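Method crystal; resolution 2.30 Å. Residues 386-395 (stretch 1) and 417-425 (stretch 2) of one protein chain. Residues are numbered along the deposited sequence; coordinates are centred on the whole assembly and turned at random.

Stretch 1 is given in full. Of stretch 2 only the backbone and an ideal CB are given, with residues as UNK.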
ATOM      1  N   LEU B 386      30.305   4.826  -2.170  1.00 18.28           N
ATOM      2  CA  LEU B 386      29.088   5.514  -2.493  1.00 17.11           C
ATOM      3  C   LEU B 386      28.884   6.691  -1.487  1.00 16.63           C
ATOM      4  O   LEU B 386      28.806   6.446  -0.288  1.00 15.93           O
ATOM      5  CB  LEU B 386      27.940   4.515  -2.386  1.00 15.71           C
ATOM      6  CG  LEU B 386      26.603   4.866  -3.082  1.00 16.87           C
ATOM      7  CD1 LEU B 386      25.818   5.805  -2.299  1.00 22.17           C
ATOM      8  CD2 LEU B 386      26.795   5.435  -4.483  1.00 12.75           C
ATOM      9  N   TRP B 387      28.817   7.924  -1.987  1.00 15.50           N
ATOM     10  CA  TRP B 387      28.532   9.069  -1.138  1.00 17.82           C
ATOM     11  C   TRP B 387      27.163   9.757  -1.435  1.00 17.91           C
ATOM     12  O   TRP B 387      26.728   9.785  -2.580  1.00 17.36           O
ATOM     13  CB  TRP B 387      29.597  10.115  -1.278  1.00 17.06           C
ATOM     14  CG  TRP B 387      31.006   9.630  -0.874  1.00 16.80           C
ATOM     15  CD1 TRP B 387      31.898   9.025  -1.683  1.00 14.27           C
ATOM     16  CD2 TRP B 387      31.663   9.808   0.385  1.00 16.69           C
ATOM     17  NE1 TRP B 387      33.050   8.778  -1.022  1.00 19.29           N
ATOM     18  CE2 TRP B 387      32.947   9.255   0.255  1.00 18.60           C
ATOM     19  CE3 TRP B 387      31.301  10.398   1.599  1.00 15.17           C
ATOM     20  CZ2 TRP B 387      33.862   9.252   1.287  1.00 16.21           C
ATOM     21  CZ3 TRP B 387      32.193  10.401   2.621  1.00 16.95           C
ATOM     22  CH2 TRP B 387      33.470   9.825   2.470  1.00 20.08           C
ATOM     23  N   ILE B 388      26.497  10.306  -0.413  1.00 17.53           N
ATOM     24  CA  ILE B 388      25.264  11.041  -0.682  1.00 17.84           C
ATOM     25  C   ILE B 388      25.353  12.415  -0.004  1.00 18.33           C
ATOM     26  O   ILE B 388      25.961  12.540   1.096  1.00 17.87           O
ATOM     27  CB  ILE B 388      23.972  10.252  -0.298  1.00 18.02           C
ATOM     28  CG1 ILE B 388      24.035   9.857   1.162  1.00 18.80           C
ATOM     29  CG2 ILE B 388      23.771   8.909  -1.183  1.00 19.03           C
ATOM     30  CD1 ILE B 388      22.627   9.565   1.751  1.00 21.58           C
ATOM     31  N   ALA B 389      24.794  13.431  -0.661  1.00 16.00           N
ATOM     32  CA  ALA B 389      24.713  14.721  -0.035  1.00 16.68           C
ATOM     33  C   ALA B 389      23.262  14.914   0.343  1.00 17.04           C
ATOM     34  O   ALA B 389      22.339  14.605  -0.473  1.00 16.29           O
ATOM     35  CB  ALA B 389      25.204  15.857  -1.008  1.00 16.38           C
ATOM     36  N   THR B 390      23.060  15.407   1.570  1.00 17.02           N
ATOM     37  CA  THR B 390      21.717  15.606   2.116  1.00 16.72           C
ATOM     38  C   THR B 390      21.632  16.878   2.969  1.00 17.87           C
ATOM     39  O   THR B 390      22.673  17.512   3.220  1.00 18.08           O
ATOM     40  CB  THR B 390      21.257  14.415   3.038  1.00 17.90           C
ATOM     41  OG1 THR B 390      21.803  14.566   4.344  1.00 16.07           O
ATOM     42  CG2 THR B 390      21.547  13.013   2.460  1.00 16.21           C
ATOM     43  N   ASP B 391      20.419  17.220   3.460  1.00 17.36           N
ATOM     44  CA  ASP B 391      20.214  18.365   4.349  1.00 18.28           C
ATOM     45  C   ASP B 391      20.564  18.012   5.774  1.00 19.26           C
ATOM     46  O   ASP B 391      20.419  18.858   6.661  1.00 19.29           O
ATOM     47  CB  ASP B 391      18.748  18.925   4.302  1.00 19.30           C
ATOM     48  CG  ASP B 391      18.489  19.838   3.091  1.00 20.66           C
ATOM     49  OD1 ASP B 391      19.445  20.106   2.307  1.00 24.48           O
ATOM     50  OD2 ASP B 391      17.323  20.237   2.877  1.00 25.96           O
ATOM     51  N   GLY B 392      21.049  16.777   5.978  1.00 19.87           N
ATOM     52  CA  GLY B 392      21.697  16.334   7.210  1.00 19.18           C
ATOM     53  C   GLY B 392      23.159  15.896   6.940  1.00 20.51           C
ATOM     54  O   GLY B 392      23.587  14.808   7.364  1.00 19.74           O
ATOM     55  N   SER B 393      23.908  16.751   6.243  1.00 18.96           N
ATOM     56  CA  SER B 393      25.332  16.576   5.948  1.00 19.54           C
ATOM     57  C   SER B 393      25.565  15.401   4.976  1.00 20.54           C
ATOM     58  O   SER B 393      24.621  14.945   4.326  1.00 20.62           O
ATOM     59  CB  SER B 393      26.178  16.475   7.244  1.00 20.44           C
ATOM     60  OG  SER B 393      27.591  16.489   6.963  1.00 19.51           O
ATOM     61  N   ILE B 394      26.819  14.949   4.854  1.00 19.95           N
ATOM     62  CA  ILE B 394      27.193  13.938   3.913  1.00 20.00           C
ATOM     63  C   ILE B 394      27.275  12.562   4.569  1.00 20.28           C
ATOM     64  O   ILE B 394      27.598  12.432   5.736  1.00 21.26           O
ATOM     65  CB  ILE B 394      28.518  14.289   3.211  1.00 20.92           C
ATOM     66  CG1 ILE B 394      29.681  14.485   4.195  1.00 22.00           C
ATOM     67  CG2 ILE B 394      28.365  15.566   2.472  1.00 20.71           C
ATOM     68  CD1 ILE B 394      31.064  14.232   3.514  1.00 27.63           C
ATOM     69  N   ASN B 395      26.953  11.532   3.814  1.00 20.19           N
ATOM     70  CA  ASN B 395      27.082  10.177   4.313  1.00 19.80           C
ATOM     71  C   ASN B 395      27.813   9.285   3.318  1.00 19.48           C
ATOM     72  O   ASN B 395      27.756   9.523   2.105  1.00 18.78           O
ATOM     73  CB  ASN B 395      25.707   9.587   4.532  1.00 20.01           C
ATOM     74  CG  ASN B 395      24.906  10.304   5.605  1.00 20.02           C
ATOM     75  OD1 ASN B 395      24.922   9.899   6.736  1.00 23.85           O
ATOM     76  ND2 ASN B 395      24.156  11.330   5.228  1.00 23.44           N
ATOM     77  N   UNK B 417      29.698  24.998   8.284  1.00 20.72           N
ATOM     78  CA  UNK B 417      29.662  23.583   8.405  1.00 19.33           C
ATOM     79  C   UNK B 417      28.965  23.019   7.177  1.00 17.90           C
ATOM     80  O   UNK B 417      28.530  23.778   6.278  1.00 15.41           O
ATOM     81  CB  UNK B 417      28.966  23.159   9.700  1.00 19.33           C
ATOM     82  N   UNK B 418      28.779  21.703   7.213  1.00 17.02           N
ATOM     83  CA  UNK B 418      28.353  20.923   6.076  1.00 16.53           C
ATOM     84  C   UNK B 418      26.910  20.363   6.208  1.00 16.81           C
ATOM     85  O   UNK B 418      26.487  19.511   5.439  1.00 16.13           O
ATOM     86  CB  UNK B 418      29.341  19.772   5.872  1.00 16.53           C
ATOM     87  N   UNK B 419      26.139  20.860   7.173  1.00 17.94           N
ATOM     88  CA  UNK B 419      24.751  20.403   7.414  1.00 19.42           C
ATOM     89  C   UNK B 419      23.872  20.328   6.179  1.00 18.05           C
ATOM     90  O   UNK B 419      23.178  19.340   5.971  1.00 16.43           O
ATOM     91  CB  UNK B 419      24.078  21.335   8.423  1.00 19.42           C
ATOM     92  N   UNK B 420      23.908  21.397   5.376  1.00 18.09           N
ATOM     93  CA  UNK B 420      23.174  21.458   4.124  1.00 18.63           C
ATOM     94  C   UNK B 420      24.090  21.256   2.925  1.00 16.88           C
ATOM     95  O   UNK B 420      24.584  22.207   2.375  1.00 17.95           O
ATOM     96  CB  UNK B 420      22.444  22.797   4.006  1.00 18.63           C
ATOM     97  N   UNK B 421      24.281  20.019   2.514  1.00 16.77           N
ATOM     98  CA  UNK B 421      25.162  19.651   1.404  1.00 15.62           C
ATOM     99  C   UNK B 421      24.430  19.435   0.097  1.00 15.97           C
ATOM    100  O   UNK B 421      23.447  18.695   0.078  1.00 17.29           O
ATOM    101  CB  UNK B 421      25.938  18.381   1.757  1.00 15.62           C
ATOM    102  N   UNK B 422      24.893  20.082  -0.989  1.00 14.95           N
ATOM    103  CA  UNK B 422      24.189  20.054  -2.287  1.00 14.94           C
ATOM    104  C   UNK B 422      24.875  19.197  -3.306  1.00 15.52           C
ATOM    105  O   UNK B 422      24.177  18.682  -4.168  1.00 16.24           O
ATOM    106  CB  UNK B 422      24.047  21.470  -2.849  1.00 14.94           C
ATOM    107  N   UNK B 423      26.208  19.058  -3.221  1.00 14.23           N
ATOM    108  CA  UNK B 423      26.962  18.368  -4.262  1.00 15.83           C
ATOM    109  C   UNK B 423      28.310  17.937  -3.712  1.00 16.79           C
ATOM    110  O   UNK B 423      28.902  18.594  -2.813  1.00 16.73           O
ATOM    111  CB  UNK B 423      27.142  19.260  -5.492  1.00 15.83           C
ATOM    112  N   UNK B 424      28.806  16.852  -4.277  1.00 17.23           N
ATOM    113  CA  UNK B 424      30.072  16.270  -3.886  1.00 17.74           C
ATOM    114  C   UNK B 424      30.729  15.616  -5.058  1.00 16.88           C
ATOM    115  O   UNK B 424      30.036  15.057  -5.915  1.00 16.89           O
ATOM    116  CB  UNK B 424      29.886  15.261  -2.751  1.00 17.74           C
ATOM    117  N   UNK B 425      32.058  15.714  -5.121  1.00 16.41           N
ATOM    118  CA  UNK B 425      32.862  14.859  -6.016  1.00 17.34           C
ATOM    119  C   UNK B 425      34.234  14.639  -5.427  1.00 17.92           C
ATOM    120  O   UNK B 425      34.623  15.361  -4.523  1.00 18.86           O
ATOM    121  CB  UNK B 425      32.984  15.478  -7.410  1.00 17.34           C
TER

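Stretch 1 is a hairpin: a strand 386-390, a turn, and a return strand that runs on past Asn 395. Stretch 2 passes the turn and then runs beside strand 386-390, their directions 153° apart.

Position 417 has its CB pointing sideways, with nothing of stretch 1 within 5.5 Å of the ideal CB. Stretch 1 sets no preference here. The residue is Asn 417. Its OD1 accepts a hydrogen bond from the backbone N of residue 419, at 3.0 Å, and so braces the bend that follows.

At position 418 the CB also points sideways, the ideal CB 3.9 Å from Ser 393 OG and 5.5 Å from Ile 394 CG2. A small or medium side chain would suit, polar or apolar. The backbone matters too: the O of 418 lies 3.2 Å from Ser 393 CA in a CA-H...O contact. The residue is Thr 418, with chi1 in t.

Position 419 turns its CB away, and phi/psi of -48/-47 is a turn conformation. Many polar residues would fit. The work is done by the backbone: Ser 393 N donates to the O of 419 at 2.7 Å. The O of 419 is also 2.9 Å from Asp 391 O, two acceptors that cannot bond to each other. The residue is Asn 419, whose CB points off the contact.

Position 420 has a sideways CB, the ideal CB 4.4 Å from Asp 391 OD1. A donor, a positive charge or a flat ring lying along the turn would all be reasonable. The residue is Trp 420, chi1 m. It sets its ring edge against the turn, with CD1 3.2 Å from Asp 391 O, near the ring plane.

Position 421 faces stretch 1 directly. Its ideal CB is 3.7 Å from Thr 390 O and 3.8 Å from both Ala 389 CB and Ile 394 CG2. Its N donates to Thr 390 O at 3.1 Å. Space is tight, so a small or beta-branched residue suits best: Ala, Ser, Thr or Val. The residue is Thr 421, chi1 m. Thr 421 CG2 comes very close to Ala 389 CB, 3.1 Å, and lies 3.4 Å from Ile 394 CG2; the fit is tight. Its OG1 donates to Thr 418 O at 2.7 Å, tying the strand back to the preceding loop.

Position 422 points its CB away, so size is free. A long side chain could still turn back. The residue is Tyr 422, and its end does come nearer. Its OH is 2.7 Å from the O of water 1, which in turn donates to Asp 391 OD1 over 3.0 Å.

Position 423 also points away and could hold almost anything. It is Tyr 423, with chi1 between wells at -137°.

Position 424 points toward stretch 1. Its ideal CB is 5.0 Å from Ala 389 CB and 5.4 Å from Trp 387 CB, which leaves room for a branched apolar chain such as Val, Leu or Ile. The residue is Ile 424, extended (t, t), with CD1 4.0 Å from Trp 387 CB.

Position 425 points away, so stretch 1 sets no preference; it is Phe 425.

Stretch 2, residues 417-425: NTNWTYYIF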
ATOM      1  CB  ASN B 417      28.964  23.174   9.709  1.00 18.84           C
ATOM      2  CG  ASN B 417      27.490  23.579   9.726  1.00 23.03           C
ATOM      3  OD1 ASN B 417      26.751  23.313   8.765  1.00 24.05           O
ATOM      4  ND2 ASN B 417      27.063  24.235  10.808  1.00 24.08           N
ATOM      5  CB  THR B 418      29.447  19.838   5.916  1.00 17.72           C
ATOM      6  OG1 THR B 418      29.561  19.448   4.575  1.00 26.33           O
ATOM      7  CG2 THR B 418      29.182  18.663   6.755  1.00 10.92           C
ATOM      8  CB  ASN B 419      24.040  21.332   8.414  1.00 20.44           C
ATOM      9  CG  ASN B 419      24.497  21.108   9.838  1.00 30.14           C
ATOM     10  OD1 ASN B 419      25.202  20.116  10.154  1.00 32.80           O
ATOM     11  ND2 ASN B 419      24.110  22.043  10.732  1.00 36.45           N
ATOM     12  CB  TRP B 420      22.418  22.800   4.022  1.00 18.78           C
ATOM     13  CG  TRP B 420      21.370  22.978   5.119  1.00 25.06           C
ATOM     14  CD1 TRP B 420      20.867  21.996   5.960  1.00 25.10           C
ATOM     15  CD2 TRP B 420      20.689  24.192   5.471  1.00 29.00           C
ATOM     16  NE1 TRP B 420      19.917  22.537   6.784  1.00 29.64           N
ATOM     17  CE2 TRP B 420      19.775  23.873   6.505  1.00 31.41           C
ATOM     18  CE3 TRP B 420      20.739  25.517   4.990  1.00 32.28           C
ATOM     19  CZ2 TRP B 420      18.927  24.842   7.097  1.00 34.57           C
ATOM     20  CZ3 TRP B 420      19.888  26.489   5.572  1.00 35.48           C
ATOM     21  CH2 TRP B 420      18.994  26.136   6.620  1.00 36.40           C
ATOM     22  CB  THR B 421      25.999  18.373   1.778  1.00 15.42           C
ATOM     23  OG1 THR B 421      26.891  18.753   2.842  1.00 17.59           O
ATOM     24  CG2 THR B 421      26.903  17.942   0.558  1.00 15.42           C
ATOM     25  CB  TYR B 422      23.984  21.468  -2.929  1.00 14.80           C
ATOM     26  CG  TYR B 422      22.791  22.167  -2.298  1.00 16.98           C
ATOM     27  CD1 TYR B 422      22.770  22.429  -0.917  1.00 17.88           C
ATOM     28  CD2 TYR B 422      21.652  22.493  -3.058  1.00 19.33           C
ATOM     29  CE1 TYR B 422      21.651  23.039  -0.297  1.00 22.85           C
ATOM     30  CE2 TYR B 422      20.517  23.108  -2.429  1.00 19.40           C
ATOM     31  CZ  TYR B 422      20.540  23.370  -1.063  1.00 20.79           C
ATOM     32  OH  TYR B 422      19.470  23.968  -0.444  1.00 26.04           O
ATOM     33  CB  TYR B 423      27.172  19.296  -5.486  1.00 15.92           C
ATOM     34  CG  TYR B 423      26.977  18.683  -6.848  1.00 15.64           C
ATOM     35  CD1 TYR B 423      25.695  18.305  -7.291  1.00 21.40           C
ATOM     36  CD2 TYR B 423      28.052  18.493  -7.710  1.00 19.91           C
ATOM     37  CE1 TYR B 423      25.488  17.742  -8.556  1.00 20.00           C
ATOM     38  CE2 TYR B 423      27.854  17.915  -8.972  1.00 21.92           C
ATOM     39  CZ  TYR B 423      26.564  17.565  -9.377  1.00 22.35           C
ATOM     40  OH  TYR B 423      26.368  16.985 -10.612  1.00 26.82           O
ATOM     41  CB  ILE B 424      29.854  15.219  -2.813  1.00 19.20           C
ATOM     42  CG1 ILE B 424      31.144  14.457  -2.505  1.00 20.60           C
ATOM     43  CG2 ILE B 424      28.899  14.203  -3.281  1.00 21.71           C
ATOM     44  CD1 ILE B 424      31.088  13.855  -1.090  1.00 29.09           C
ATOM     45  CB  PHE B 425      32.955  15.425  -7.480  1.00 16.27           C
ATOM     46  CG  PHE B 425      33.825  16.691  -7.621  1.00 15.55           C
ATOM     47  CD1 PHE B 425      33.235  17.978  -7.627  1.00 18.91           C
ATOM     48  CD2 PHE B 425      35.194  16.605  -7.749  1.00 17.80           C
ATOM     49  CE1 PHE B 425      34.002  19.145  -7.768  1.00 14.20           C
ATOM     50  CE2 PHE B 425      36.024  17.794  -7.879  1.00 17.42           C
ATOM     51  CZ  PHE B 425      35.410  19.061  -7.889  1.00 14.95           C
TER
HETATM   52  O   HOH W   1      19.164  23.097   2.079  1.00 13.96           O
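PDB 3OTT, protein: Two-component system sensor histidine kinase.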